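Long-range contacts in deoxyribose-phosphate aldolase (Toxoplasma gondii, PDB 4EIV), which belongs to the deoxyribose-phosphate aldolase family and folds as a closed barrel of eight parallel strands surrounded by helices: residues V155-G160 with D181-S186; T25-F30 with N274-L279; E105-L110 with K145-P150; I204-Y209 with R230-K235; V47-A52 with K76-V81. All blocks are in the same frame, centred on the assembly; numbering follows the deposited sequence. Where two conformers were deposited one is given.

Contact 1. Residues V155-G160 with D181-S186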
# COMPACT_ATOMS: atom_id res chain seq x y z
N VAL A 155 -11.91 -12.16 14.76
CA VAL A 155 -12.97 -13.15 15.01
C VAL A 155 -13.11 -14.00 13.74
O VAL A 155 -13.34 -13.48 12.64
CB VAL A 155 -14.27 -12.49 15.42
CG1 VAL A 155 -15.36 -13.51 15.69
CG2 VAL A 155 -14.05 -11.66 16.67
N VAL A 156 -12.97 -15.31 13.91
CA VAL A 156 -12.98 -16.29 12.85
C VAL A 156 -14.41 -16.77 12.72
O VAL A 156 -14.96 -17.39 13.64
CB VAL A 156 -11.98 -17.41 13.15
CG1 VAL A 156 -11.87 -18.31 12.01
CG2 VAL A 156 -10.62 -16.87 13.54
N LEU A 157 -15.00 -16.55 11.54
CA LEU A 157 -16.43 -16.77 11.34
C LEU A 157 -16.84 -18.17 10.89
O LEU A 157 -18.03 -18.50 10.95
CB LEU A 157 -16.95 -15.76 10.31
CG LEU A 157 -16.79 -14.29 10.66
CD1 LEU A 157 -17.33 -13.42 9.50
CD2 LEU A 157 -17.48 -13.93 11.97
N SER A 158 -15.88 -18.99 10.51
CA SER A 158 -16.17 -20.32 10.00
C SER A 158 -15.08 -21.28 10.40
O SER A 158 -13.91 -20.91 10.43
CB SER A 158 -16.31 -20.29 8.46
OG SER A 158 -16.50 -21.58 7.90
N GLY A 159 -15.49 -22.51 10.69
CA GLY A 159 -14.57 -23.60 11.04
C GLY A 159 -14.50 -24.63 9.89
O GLY A 159 -14.22 -25.78 10.12
N GLY A 160 -14.78 -24.21 8.66
CA GLY A 160 -14.62 -25.09 7.50
C GLY A 160 -15.86 -25.73 6.92
O GLY A 160 -15.76 -26.36 5.85
N ASP A 181 -12.01 -6.53 16.06
CA ASP A 181 -11.13 -5.62 15.32
C ASP A 181 -10.88 -6.04 13.88
O ASP A 181 -10.45 -5.23 13.06
CB ASP A 181 -9.78 -5.53 16.02
CG ASP A 181 -9.91 -5.02 17.43
OD1 ASP A 181 -10.40 -3.86 17.66
OD2 ASP A 181 -9.49 -5.75 18.35
N PHE A 182 -11.06 -7.33 13.58
CA PHE A 182 -10.89 -7.95 12.27
C PHE A 182 -11.92 -9.05 12.14
O PHE A 182 -12.22 -9.75 13.12
CB PHE A 182 -9.51 -8.65 12.14
CG PHE A 182 -8.45 -7.88 11.38
CD1 PHE A 182 -7.69 -6.88 12.00
CD2 PHE A 182 -8.13 -8.24 10.08
CE1 PHE A 182 -6.68 -6.23 11.29
CE2 PHE A 182 -7.17 -7.59 9.37
CZ PHE A 182 -6.43 -6.62 9.97
N LEU A 183 -12.41 -9.26 10.92
CA LEU A 183 -13.23 -10.41 10.56
C LEU A 183 -12.38 -11.33 9.70
O LEU A 183 -11.85 -10.90 8.67
CB LEU A 183 -14.48 -10.01 9.80
CG LEU A 183 -15.44 -9.13 10.57
CD1 LEU A 183 -16.67 -8.80 9.70
CD2 LEU A 183 -15.87 -9.78 11.90
N GLN A 184 -12.20 -12.56 10.16
CA GLN A 184 -11.42 -13.56 9.49
C GLN A 184 -12.40 -14.56 8.91
O GLN A 184 -13.28 -15.07 9.58
CB GLN A 184 -10.44 -14.20 10.47
CG GLN A 184 -9.63 -15.36 9.87
CD GLN A 184 -8.51 -15.85 10.78
OE1 GLN A 184 -7.97 -15.10 11.59
NE2 GLN A 184 -8.19 -17.13 10.67
N THR A 185 -12.21 -14.90 7.64
CA THR A 185 -13.17 -15.75 6.95
C THR A 185 -13.33 -17.13 7.55
O THR A 185 -14.43 -17.64 7.64
CB THR A 185 -12.76 -15.95 5.45
OG1 THR A 185 -11.44 -16.51 5.35
CG2 THR A 185 -12.83 -14.64 4.68
N SER A 186 -12.23 -17.73 7.94
CA SER A 186 -12.21 -19.20 8.15
C SER A 186 -10.97 -19.58 8.93
O SER A 186 -9.99 -18.82 9.01
CB SER A 186 -12.24 -19.92 6.78
OG SER A 186 -11.35 -19.30 5.85
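V155 and V156 pair in parallel with L183 and Q184 as neighbouring barrel strands, tied by three backbone hydrogen bonds: V155 N to F182 O (2.9 Å), Q184 N to V155 O (2.9 Å) and L157 N to Q184 O (3.0 Å). V156 and Q184 lie side by side on one face of the sheet, their side chains pointing the same way. V156 CG2 presses on the Q184 amide, 3.6 Å from CD, and V156 CG1 reaches the backbone of S186, 3.5 Å from its C. Q184 stretches out with CG anti to the backbone N (chi1 175°), and its NE2 donates to S186 O at 3.0 Å, with the acceptor close to the amide plane. On the other face V155 and L183 both pack on A175 of helix 165-178, the helix of this beta-alpha-beta unit. Past the paired residues, S158 CB rests 3.4 Å from T185 O. T185 OG1 donates to S186 OG at 2.8 Å, and both hydroxyls also bond to E237. The buried polar groups of Q184, T185 and S186 therefore have partners close by: the amide's bond to S186 should restrain its rotation, and the two hydroxyls link this strand end to the next strand.

Contact 2. Residues T25-F30 with N274-L279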
# COMPACT_ATOMS: atom_id res chain seq x y z
N THR A 25 3.97 -8.12 -2.37
CA THR A 25 2.78 -7.55 -1.80
C THR A 25 2.11 -8.52 -0.83
O THR A 25 1.74 -8.16 0.28
CB THR A 25 1.79 -7.17 -2.93
OG1 THR A 25 2.35 -6.13 -3.74
CG2 THR A 25 0.46 -6.68 -2.35
N LEU A 26 1.93 -9.76 -1.26
CA LEU A 26 1.32 -10.77 -0.40
C LEU A 26 2.14 -11.04 0.87
O LEU A 26 1.57 -11.26 1.92
CB LEU A 26 1.02 -12.05 -1.20
CG LEU A 26 -0.13 -11.91 -2.20
CD1 LEU A 26 -0.13 -13.03 -3.19
CD2 LEU A 26 -1.49 -11.79 -1.50
N LEU A 27 3.47 -11.03 0.77
CA LEU A 27 4.32 -11.24 1.95
C LEU A 27 4.01 -10.18 3.00
O LEU A 27 4.00 -10.45 4.19
CB LEU A 27 5.81 -11.23 1.61
CG LEU A 27 6.33 -12.42 0.81
CD1 LEU A 27 7.75 -12.12 0.32
CD2 LEU A 27 6.30 -13.73 1.64
N ASN A 28 3.75 -8.95 2.55
CA ASN A 28 3.45 -7.84 3.44
C ASN A 28 2.11 -7.99 4.20
O ASN A 28 1.87 -7.27 5.16
CB ASN A 28 3.42 -6.54 2.63
CG ASN A 28 3.15 -5.31 3.47
OD1 ASN A 28 3.84 -5.02 4.43
ND2 ASN A 28 2.12 -4.56 3.09
N PHE A 29 1.25 -8.90 3.73
CA PHE A 29 -0.06 -9.18 4.33
C PHE A 29 -0.14 -10.53 5.02
O PHE A 29 -1.15 -10.83 5.68
CB PHE A 29 -1.15 -9.24 3.26
CG PHE A 29 -1.27 -8.01 2.41
CD1 PHE A 29 -1.13 -6.74 2.95
CD2 PHE A 29 -1.59 -8.14 1.05
CE1 PHE A 29 -1.26 -5.62 2.15
CE2 PHE A 29 -1.74 -7.00 0.25
CZ PHE A 29 -1.58 -5.74 0.82
N PHE A 30 0.89 -11.35 4.88
CA PHE A 30 0.76 -12.77 5.22
C PHE A 30 0.90 -13.14 6.66
O PHE A 30 1.78 -12.65 7.37
CB PHE A 30 1.75 -13.59 4.36
CG PHE A 30 1.30 -15.00 4.03
CD1 PHE A 30 0.42 -15.21 2.99
CD2 PHE A 30 1.75 -16.10 4.74
CE1 PHE A 30 0.01 -16.47 2.68
CE2 PHE A 30 1.33 -17.38 4.41
CZ PHE A 30 0.45 -17.55 3.39
N ASN A 274 3.30 -24.09 2.64
CA ASN A 274 3.65 -24.25 1.23
C ASN A 274 3.39 -22.96 0.43
O ASN A 274 4.22 -22.56 -0.39
CB ASN A 274 2.96 -25.46 0.61
CG ASN A 274 3.50 -26.78 1.15
OD1 ASN A 274 4.67 -26.87 1.56
ND2 ASN A 274 2.67 -27.81 1.12
N LEU A 275 2.29 -22.26 0.74
CA LEU A 275 2.02 -20.99 0.06
C LEU A 275 3.08 -19.96 0.43
O LEU A 275 3.58 -19.23 -0.43
CB LEU A 275 0.60 -20.48 0.34
CG LEU A 275 0.20 -19.10 -0.20
CD1 LEU A 275 0.38 -19.02 -1.73
CD2 LEU A 275 -1.25 -18.84 0.15
N LEU A 276 3.42 -19.86 1.71
CA LEU A 276 4.48 -18.96 2.16
C LEU A 276 5.77 -19.20 1.38
O LEU A 276 6.41 -18.26 0.90
CB LEU A 276 4.72 -19.10 3.66
CG LEU A 276 5.91 -18.32 4.22
CD1 LEU A 276 5.80 -16.82 3.87
CD2 LEU A 276 6.07 -18.57 5.71
N LYS A 277 6.16 -20.47 1.25
CA LYS A 277 7.36 -20.80 0.51
C LYS A 277 7.25 -20.43 -0.98
O LYS A 277 8.21 -19.95 -1.55
CB LYS A 277 7.75 -22.26 0.71
CG LYS A 277 8.26 -22.54 2.15
CD LYS A 277 8.70 -23.98 2.42
CE LYS A 277 7.51 -24.92 2.53
NZ LYS A 277 7.95 -26.30 2.89
N GLU A 278 6.08 -20.61 -1.58
CA GLU A 278 5.87 -20.22 -2.97
C GLU A 278 6.07 -18.71 -3.12
O GLU A 278 6.74 -18.23 -4.03
CB GLU A 278 4.46 -20.59 -3.46
CG GLU A 278 4.26 -20.25 -4.95
CD GLU A 278 2.86 -20.50 -5.48
OE1 GLU A 278 1.93 -20.78 -4.71
OE2 GLU A 278 2.70 -20.45 -6.72
N LEU A 279 5.53 -17.95 -2.18
CA LEU A 279 5.64 -16.50 -2.23
C LEU A 279 7.09 -16.07 -2.09
O LEU A 279 7.58 -15.25 -2.88
CB LEU A 279 4.82 -15.84 -1.12
CG LEU A 279 3.30 -16.05 -1.17
CD1 LEU A 279 2.65 -15.41 0.06
CD2 LEU A 279 2.69 -15.49 -2.44
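L279, F30 and L27 carry this contact, with L279 giving up the most surface. L279 comes off helix 273-284 with CG anti to its carbonyl carbon (chi1 -64°), and its atoms divide among three partners. CD1 reaches the F30 ring, 3.7 Å from F30 CD1; CD2 meets L26 CD1 at 3.8 Å, the two leucines crossing at about a right angle; and CB touches L27 CD2 at 3.8 Å, where the side chains run antiparallel past one another. F30 is met at three places on its ring. L275 CD2 sits at the ring edge near its plane, 3.7 Å from F30 CE1, while L276 CB approaches obliquely, 3.9 Å from F30 CE2. L27 uses the same CD2 methyl a second time: besides L279 it meets L276 CD1 at 3.8 Å, again at about a right angle.

Every touching side chain is apolar and buried, and no hydrogen bond passes between the two segments, so they meet purely by apolar packing. Other parts of the chain pack around it: I57 touches L27 and L276, T246 of helix 243-257 touches L26 and L275, and M243 covers L279. On the dimer side, T25 packs on F21 of the second subunit and N28 on P259 of that subunit. The contact brings the N-terminal helix 17-27 and the start of strand 30-34 against the last helix, so that the first and last parts of the modelled chain meet, in keeping with a beta/alpha barrel whose first and last strands, 30-34 and 267-271, are neighbours.

Contact 3. Residues E105-L110 with K145-P150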
# COMPACT_ATOMS: atom_id res chain seq x y z
N GLU A 105 -7.82 -18.71 27.88
CA GLU A 105 -6.81 -19.00 26.84
C GLU A 105 -6.14 -17.70 26.38
O GLU A 105 -4.92 -17.63 26.23
CB GLU A 105 -7.41 -19.63 25.60
CG GLU A 105 -8.08 -20.95 25.76
CD GLU A 105 -8.44 -21.47 24.41
OE1 GLU A 105 -7.53 -21.94 23.70
OE2 GLU A 105 -9.62 -21.39 24.03
N ALA A 106 -6.96 -16.68 26.11
CA ALA A 106 -6.46 -15.39 25.63
C ALA A 106 -5.55 -14.72 26.66
O ALA A 106 -4.49 -14.22 26.31
CB ALA A 106 -7.62 -14.48 25.24
N VAL A 107 -5.97 -14.71 27.91
CA VAL A 107 -5.17 -14.11 28.97
C VAL A 107 -3.78 -14.74 29.03
O VAL A 107 -2.75 -14.05 29.09
CB VAL A 107 -5.85 -14.24 30.35
CG1 VAL A 107 -4.90 -13.81 31.48
CG2 VAL A 107 -7.14 -13.43 30.43
N GLY A 108 -3.74 -16.07 28.99
CA GLY A 108 -2.46 -16.79 29.07
C GLY A 108 -1.59 -16.56 27.84
O GLY A 108 -0.36 -16.42 27.95
N ALA A 109 -2.21 -16.50 26.67
CA ALA A 109 -1.47 -16.28 25.44
C ALA A 109 -0.82 -14.91 25.45
O ALA A 109 0.35 -14.76 25.07
CB ALA A 109 -2.39 -16.41 24.25
N LEU A 110 -1.56 -13.90 25.92
CA LEU A 110 -1.06 -12.54 25.98
C LEU A 110 0.09 -12.46 27.01
O LEU A 110 1.12 -11.85 26.74
CB LEU A 110 -2.20 -11.56 26.34
CG LEU A 110 -3.26 -11.44 25.22
CD1 LEU A 110 -4.53 -10.77 25.76
CD2 LEU A 110 -2.72 -10.71 24.00
N LYS A 145 -12.73 -9.57 24.08
CA LYS A 145 -12.19 -8.21 23.83
C LYS A 145 -11.80 -7.48 25.11
O LYS A 145 -10.84 -6.73 25.11
CB LYS A 145 -13.17 -7.35 23.01
CG LYS A 145 -12.63 -5.98 22.55
CD LYS A 145 -11.29 -5.99 21.81
CE LYS A 145 -10.77 -4.57 21.49
NZ LYS A 145 -9.39 -4.54 20.83
N LYS A 146 -12.52 -7.73 26.20
CA LYS A 146 -12.19 -7.11 27.49
C LYS A 146 -10.79 -7.47 27.96
O LYS A 146 -10.10 -6.64 28.55
CB LYS A 146 -13.19 -7.54 28.57
CG LYS A 146 -14.57 -6.90 28.48
CD LYS A 146 -15.46 -7.39 29.63
CE LYS A 146 -16.88 -6.86 29.52
NZ LYS A 146 -17.77 -7.47 30.55
N VAL A 147 -10.37 -8.71 27.72
CA VAL A 147 -9.05 -9.16 28.16
C VAL A 147 -7.94 -8.84 27.17
O VAL A 147 -6.79 -8.71 27.56
CB VAL A 147 -9.02 -10.67 28.57
CG1 VAL A 147 -10.06 -10.94 29.69
CG2 VAL A 147 -9.25 -11.58 27.41
N VAL A 148 -8.28 -8.70 25.89
CA VAL A 148 -7.26 -8.35 24.89
C VAL A 148 -6.91 -6.86 25.00
O VAL A 148 -5.78 -6.45 24.69
CB VAL A 148 -7.71 -8.69 23.48
CG1 VAL A 148 -8.03 -10.18 23.35
CG2 VAL A 148 -8.85 -7.84 23.08
N GLY A 149 -7.86 -6.06 25.46
CA GLY A 149 -7.61 -4.63 25.63
C GLY A 149 -7.34 -4.00 24.28
O GLY A 149 -8.06 -4.29 23.32
N PRO A 150 -6.30 -3.17 24.16
CA PRO A 150 -6.02 -2.50 22.89
C PRO A 150 -5.39 -3.37 21.80
O PRO A 150 -5.25 -2.92 20.66
CB PRO A 150 -5.07 -1.37 23.30
CG PRO A 150 -4.37 -1.88 24.49
CD PRO A 150 -5.40 -2.70 25.23
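V147 overlaps V107 across the interface of two helices, the side chains crossing at about a right angle. V147 CB is 3.8 Å from V107 CG2, and V147 CG1 lies almost as near that methyl, at 3.9 Å. The other branch, V147 CG2, turns to A106 CB at 4.0 Å, so one valine straddles two residues of the facing helix turn. A turn further on, L110 reaches mainly the backbone near the end of helix 130-148, with CD1 also near V148 CG1. Its CG is anti to the carbonyl carbon (chi1 -68°), and CD1 comes to rest 3.5 Å from V147 O and 3.8 Å from V148 CA. V148 also packs on I117 of strand 116-120, which A109 touches as well. The helix then stops at G149, which departs with positive phi. K145 folds back over this end, its NZ donating to G149 O at 2.8 Å nearly along the C=O axis. V107 and V147 lie toward the solvent side, A106 and V148 toward the barrel. This is the side-by-side packing of successive outer helices in a beta/alpha barrel, each following its own strand.

Contact 4. Residues I204-Y209 with R230-K235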
# COMPACT_ATOMS: atom_id res chain seq x y z
N ILE A 204 -19.61 -6.50 2.52
CA ILE A 204 -20.87 -5.76 2.65
C ILE A 204 -21.17 -5.50 4.12
O ILE A 204 -21.54 -4.38 4.52
CB ILE A 204 -22.04 -6.53 2.05
CG1 ILE A 204 -21.88 -6.60 0.53
CG2 ILE A 204 -23.38 -5.87 2.40
CD1 ILE A 204 -22.86 -7.58 -0.10
N ALA A 205 -21.03 -6.53 4.95
CA ALA A 205 -21.30 -6.39 6.37
C ALA A 205 -20.45 -5.30 7.01
O ALA A 205 -20.93 -4.47 7.79
CB ALA A 205 -21.09 -7.72 7.09
N LEU A 206 -19.16 -5.31 6.70
CA LEU A 206 -18.27 -4.31 7.25
C LEU A 206 -18.60 -2.90 6.74
O LEU A 206 -18.60 -1.95 7.52
CB LEU A 206 -16.83 -4.67 6.94
CG LEU A 206 -15.79 -3.72 7.49
CD1 LEU A 206 -15.97 -3.46 8.97
CD2 LEU A 206 -14.43 -4.29 7.19
N ARG A 207 -18.90 -2.77 5.45
CA ARG A 207 -19.26 -1.48 4.85
C ARG A 207 -20.47 -0.89 5.56
O ARG A 207 -20.46 0.27 5.96
CB ARG A 207 -19.56 -1.65 3.36
CG ARG A 207 -19.86 -0.33 2.62
CD ARG A 207 -19.96 -0.50 1.09
NE ARG A 207 -18.84 -1.29 0.58
CZ ARG A 207 -18.91 -2.54 0.10
NH1 ARG A 207 -20.07 -3.18 -0.04
NH2 ARG A 207 -17.80 -3.16 -0.29
N GLU A 208 -21.49 -1.71 5.75
CA GLU A 208 -22.72 -1.27 6.40
C GLU A 208 -22.53 -0.97 7.86
O GLU A 208 -23.14 -0.05 8.38
CB GLU A 208 -23.83 -2.28 6.19
CG GLU A 208 -24.21 -2.38 4.74
CD GLU A 208 -25.27 -3.42 4.46
OE1 GLU A 208 -25.74 -3.44 3.31
OE2 GLU A 208 -25.62 -4.20 5.38
N TYR A 209 -21.68 -1.74 8.53
CA TYR A 209 -21.41 -1.50 9.93
C TYR A 209 -20.72 -0.15 10.13
O TYR A 209 -21.04 0.61 11.08
CB TYR A 209 -20.54 -2.63 10.49
CG TYR A 209 -20.32 -2.49 11.96
CD1 TYR A 209 -21.32 -2.85 12.86
CD2 TYR A 209 -19.13 -1.98 12.46
CE1 TYR A 209 -21.13 -2.72 14.22
CE2 TYR A 209 -18.94 -1.84 13.81
CZ TYR A 209 -19.94 -2.22 14.69
OH TYR A 209 -19.76 -2.08 16.04
N ARG A 230 -14.74 2.82 14.40
CA ARG A 230 -13.40 2.32 14.65
C ARG A 230 -12.87 1.57 13.42
O ARG A 230 -13.65 1.18 12.54
CB ARG A 230 -13.40 1.42 15.88
CG ARG A 230 -14.11 0.07 15.68
CD ARG A 230 -14.22 -0.75 16.96
NE ARG A 230 -14.65 -2.13 16.67
CZ ARG A 230 -15.91 -2.51 16.46
NH1 ARG A 230 -16.89 -1.62 16.50
NH2 ARG A 230 -16.18 -3.80 16.20
N CYS A 231 -11.55 1.37 13.38
CA CYS A 231 -10.89 0.69 12.27
C CYS A 231 -11.13 -0.79 12.39
O CYS A 231 -10.86 -1.37 13.45
CB CYS A 231 -9.38 0.95 12.32
SG CYS A 231 -8.42 0.18 10.98
N ILE A 232 -11.65 -1.41 11.32
CA ILE A 232 -11.90 -2.86 11.32
C ILE A 232 -11.35 -3.48 10.04
O ILE A 232 -11.58 -3.01 8.93
CB ILE A 232 -13.40 -3.19 11.51
CG1 ILE A 232 -13.91 -2.56 12.81
CG2 ILE A 232 -13.59 -4.71 11.55
CD1 ILE A 232 -15.41 -2.53 12.97
N GLY A 233 -10.59 -4.55 10.21
CA GLY A 233 -9.98 -5.19 9.09
C GLY A 233 -10.64 -6.46 8.64
O GLY A 233 -11.54 -7.01 9.30
N ILE A 234 -10.23 -6.93 7.47
CA ILE A 234 -10.66 -8.23 6.95
C ILE A 234 -9.42 -9.09 6.71
O ILE A 234 -8.42 -8.62 6.16
CB ILE A 234 -11.49 -8.15 5.65
CG1 ILE A 234 -12.06 -9.52 5.29
CG2 ILE A 234 -10.65 -7.68 4.50
CD1 ILE A 234 -12.97 -9.49 4.09
N LYS A 235 -9.50 -10.33 7.17
CA LYS A 235 -8.48 -11.35 6.94
C LYS A 235 -9.07 -12.45 6.08
O LYS A 235 -10.06 -13.09 6.48
CB LYS A 235 -7.94 -11.93 8.25
CG LYS A 235 -6.99 -13.08 8.07
CD LYS A 235 -6.23 -13.46 9.31
CE LYS A 235 -5.42 -14.73 9.12
NZ LYS A 235 -4.59 -15.06 10.32
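Packing of a helix on the segment leading into a strand, finished by one side-chain hydrogen bond, is what joins L206 and Y209 of helix 196-210 to I232 and R230, on the approach to strand 233-237 at the outer surface of the barrel. L206 supplies the apolar part. Its CG is anti to the backbone N (chi1 -179°), and the two methyls beyond it divide over I232: CD1 lies 3.6 Å from I232 CB, and CD2 is 3.6 Å from I232 O, so the leucine covers backbone as well as side chain. I232 CD1 in turn meets Y209 CE2 at 3.7 Å, those two side chains crossing at about a right angle.

The helix is the one that, in the alternating order of a beta/alpha barrel, comes between strands 182-184 and 233-237, and here it lies against the residues that lead into the strand that follows it. Residues 212-229, on the way from one to the other, are not modelled; R230 is the first residue after that gap.

R230 runs extended from CG to NE and brings its guanidinium to the tyrosine hydroxyl. NH1 donates to Y209 OH at 2.9 Å with an angle of 168° at the hydrogen, and the hydroxyl lies in the guanidinium plane. Ring and guanidinium stand 81° apart, with NH1 at the edge of the ring. I232 CD1 sits over the centre of one guanidinium face, 3.5 Å above it. NH2 has partners of its own, A180 O and L176 O, near the end of helix 165-178, and the L176 side chain touches both Y209 and I232.

Contact 5. Residues V47-A52 with K76-V81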
# COMPACT_ATOMS: atom_id res chain seq x y z
N VAL A 47 8.45 -23.19 10.33
CA VAL A 47 7.54 -22.21 9.77
C VAL A 47 8.00 -20.80 10.12
O VAL A 47 8.02 -19.91 9.26
CB VAL A 47 6.11 -22.47 10.30
CG1 VAL A 47 5.21 -21.30 10.00
CG2 VAL A 47 5.56 -23.77 9.71
N CYS A 48 8.36 -20.59 11.38
CA CYS A 48 8.79 -19.28 11.85
C CYS A 48 10.03 -18.75 11.15
O CYS A 48 10.14 -17.55 10.91
CB CYS A 48 9.03 -19.28 13.36
SG CYS A 48 7.51 -19.32 14.31
N LYS A 49 10.97 -19.63 10.83
CA LYS A 49 12.19 -19.23 10.16
C LYS A 49 11.92 -18.65 8.77
O LYS A 49 12.50 -17.63 8.40
CB LYS A 49 13.16 -20.40 10.10
CG LYS A 49 13.78 -20.67 11.47
CD LYS A 49 14.52 -21.99 11.53
CE LYS A 49 14.98 -22.28 12.95
NZ LYS A 49 15.60 -23.63 13.09
N ILE A 50 11.02 -19.28 8.02
CA ILE A 50 10.66 -18.78 6.68
C ILE A 50 9.77 -17.52 6.82
O ILE A 50 9.93 -16.57 6.07
CB ILE A 50 9.99 -19.85 5.80
CG1 ILE A 50 10.91 -21.07 5.66
CG2 ILE A 50 9.60 -19.26 4.44
CD1 ILE A 50 12.29 -20.77 5.10
N ALA A 51 8.89 -17.50 7.82
CA ALA A 51 8.08 -16.31 8.09
C ALA A 51 8.92 -15.07 8.39
O ALA A 51 8.67 -13.99 7.87
CB ALA A 51 7.12 -16.59 9.28
N ALA A 52 9.97 -15.26 9.19
CA ALA A 52 10.78 -14.15 9.68
C ALA A 52 11.95 -13.74 8.80
O ALA A 52 12.57 -12.72 9.09
CB ALA A 52 11.29 -14.47 11.10
N LYS A 76 16.28 -17.52 20.87
CA LYS A 76 17.69 -17.76 21.23
C LYS A 76 18.50 -18.32 20.06
O LYS A 76 19.70 -18.08 19.97
CB LYS A 76 17.81 -18.72 22.43
CG LYS A 76 17.19 -18.22 23.71
CD LYS A 76 17.27 -19.31 24.78
CE LYS A 76 16.59 -18.90 26.08
NZ LYS A 76 16.60 -20.02 27.07
N SER A 77 17.88 -19.11 19.18
CA SER A 77 18.58 -19.65 18.00
C SER A 77 18.20 -18.89 16.71
O SER A 77 19.01 -18.79 15.79
CB SER A 77 18.28 -21.14 17.84
OG SER A 77 16.90 -21.38 17.70
N ALA A 78 16.99 -18.34 16.67
CA ALA A 78 16.47 -17.63 15.51
C ALA A 78 16.00 -16.24 15.94
O ALA A 78 14.80 -15.99 16.03
CB ALA A 78 15.33 -18.41 14.89
N PRO A 79 16.95 -15.32 16.21
CA PRO A 79 16.59 -13.97 16.71
C PRO A 79 15.62 -13.17 15.83
O PRO A 79 14.91 -12.29 16.32
CB PRO A 79 17.95 -13.26 16.82
CG PRO A 79 18.87 -14.03 16.00
CD PRO A 79 18.40 -15.44 16.00
N GLU A 80 15.60 -13.49 14.53
CA GLU A 80 14.72 -12.81 13.59
C GLU A 80 13.25 -13.01 13.92
O GLU A 80 12.41 -12.21 13.49
CB GLU A 80 14.98 -13.27 12.14
CG GLU A 80 14.65 -14.73 11.80
CD GLU A 80 15.75 -15.74 12.14
OE1 GLU A 80 16.71 -15.41 12.89
OE2 GLU A 80 15.63 -16.90 11.64
N VAL A 81 12.92 -14.06 14.67
CA VAL A 81 11.52 -14.33 15.00
C VAL A 81 10.89 -13.23 15.88
O VAL A 81 9.66 -13.11 15.94
CB VAL A 81 11.26 -15.74 15.57
CG1 VAL A 81 11.78 -16.81 14.61
CG2 VAL A 81 11.81 -15.91 16.98
O HOH W 1 14.99 -16.74 9.00
O HOH W 2 16.12 -23.12 15.74
O HOH W 3 12.50 -10.69 11.19
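A52 and E80 make the tightest approach, with A52 CB 3.4 Å from E80 CG. E80 CG stands between its own backbone N and carbonyl carbon (chi1 66°), and a bend at chi2 (-84°) turns CD aside, leaving the aliphatic part of the glutamate on the alanine methyl. Beside it, V81 CG1 packs on C48 CB at 3.9 Å and also faces A52 CB. K49 lays its long chain alongside, CE near the methyl of A78.

No direct hydrogen bond crosses; three waters do that work. One donates to K49 O (2.7 Å) and to E80 OE2 (2.7 Å). A second, in one of two K49 conformers, accepts from K49 NZ (2.7 Å) and bonds S77 OG (2.7 Å). The third donates to A52 O (2.9 Å) and E80 O (2.8 Å), joining the two backbones.

Further out, S77 OG is bound to L74 O and V81 O to R71, which ties the loop to helix 67-74. That helix supplies I70 and L74 against C48, and L74 also touches V81. Helix 41-52 thus packs on the turn after helix 67-74, joining neighbouring outer helices of the beta/alpha barrel.

The result is a small apolar patch rimmed by water-mediated bonds. The charges of K49 and E80 are not in contact, so any attraction would act at a distance, while the K49 and A52 carbonyls accept hydrogen bonds from water.

Contact 1 lies nearest the centre of the chain, its own centre 7 Å away, and two others touch it. Strand 182-184 of contact 1 borders strand 233-237 of contact 4, 12 Å away between centres: L183 O and K235 N are 2.8 Å apart, a probable hydrogen bond. Toward contact 3, about 17 Å between centres, D181 OD2 and K145 NZ form a salt bridge of 2.8 Å. Contacts 2 and 5, about 15 Å between centres, meet through L276, whose CD2 lies 3.7 Å from A51 N. Contacts 4 and 5 are on opposite sides of the chain's centre, about 32 Å between centres, as are contacts 2 and 3 at about 27 Å.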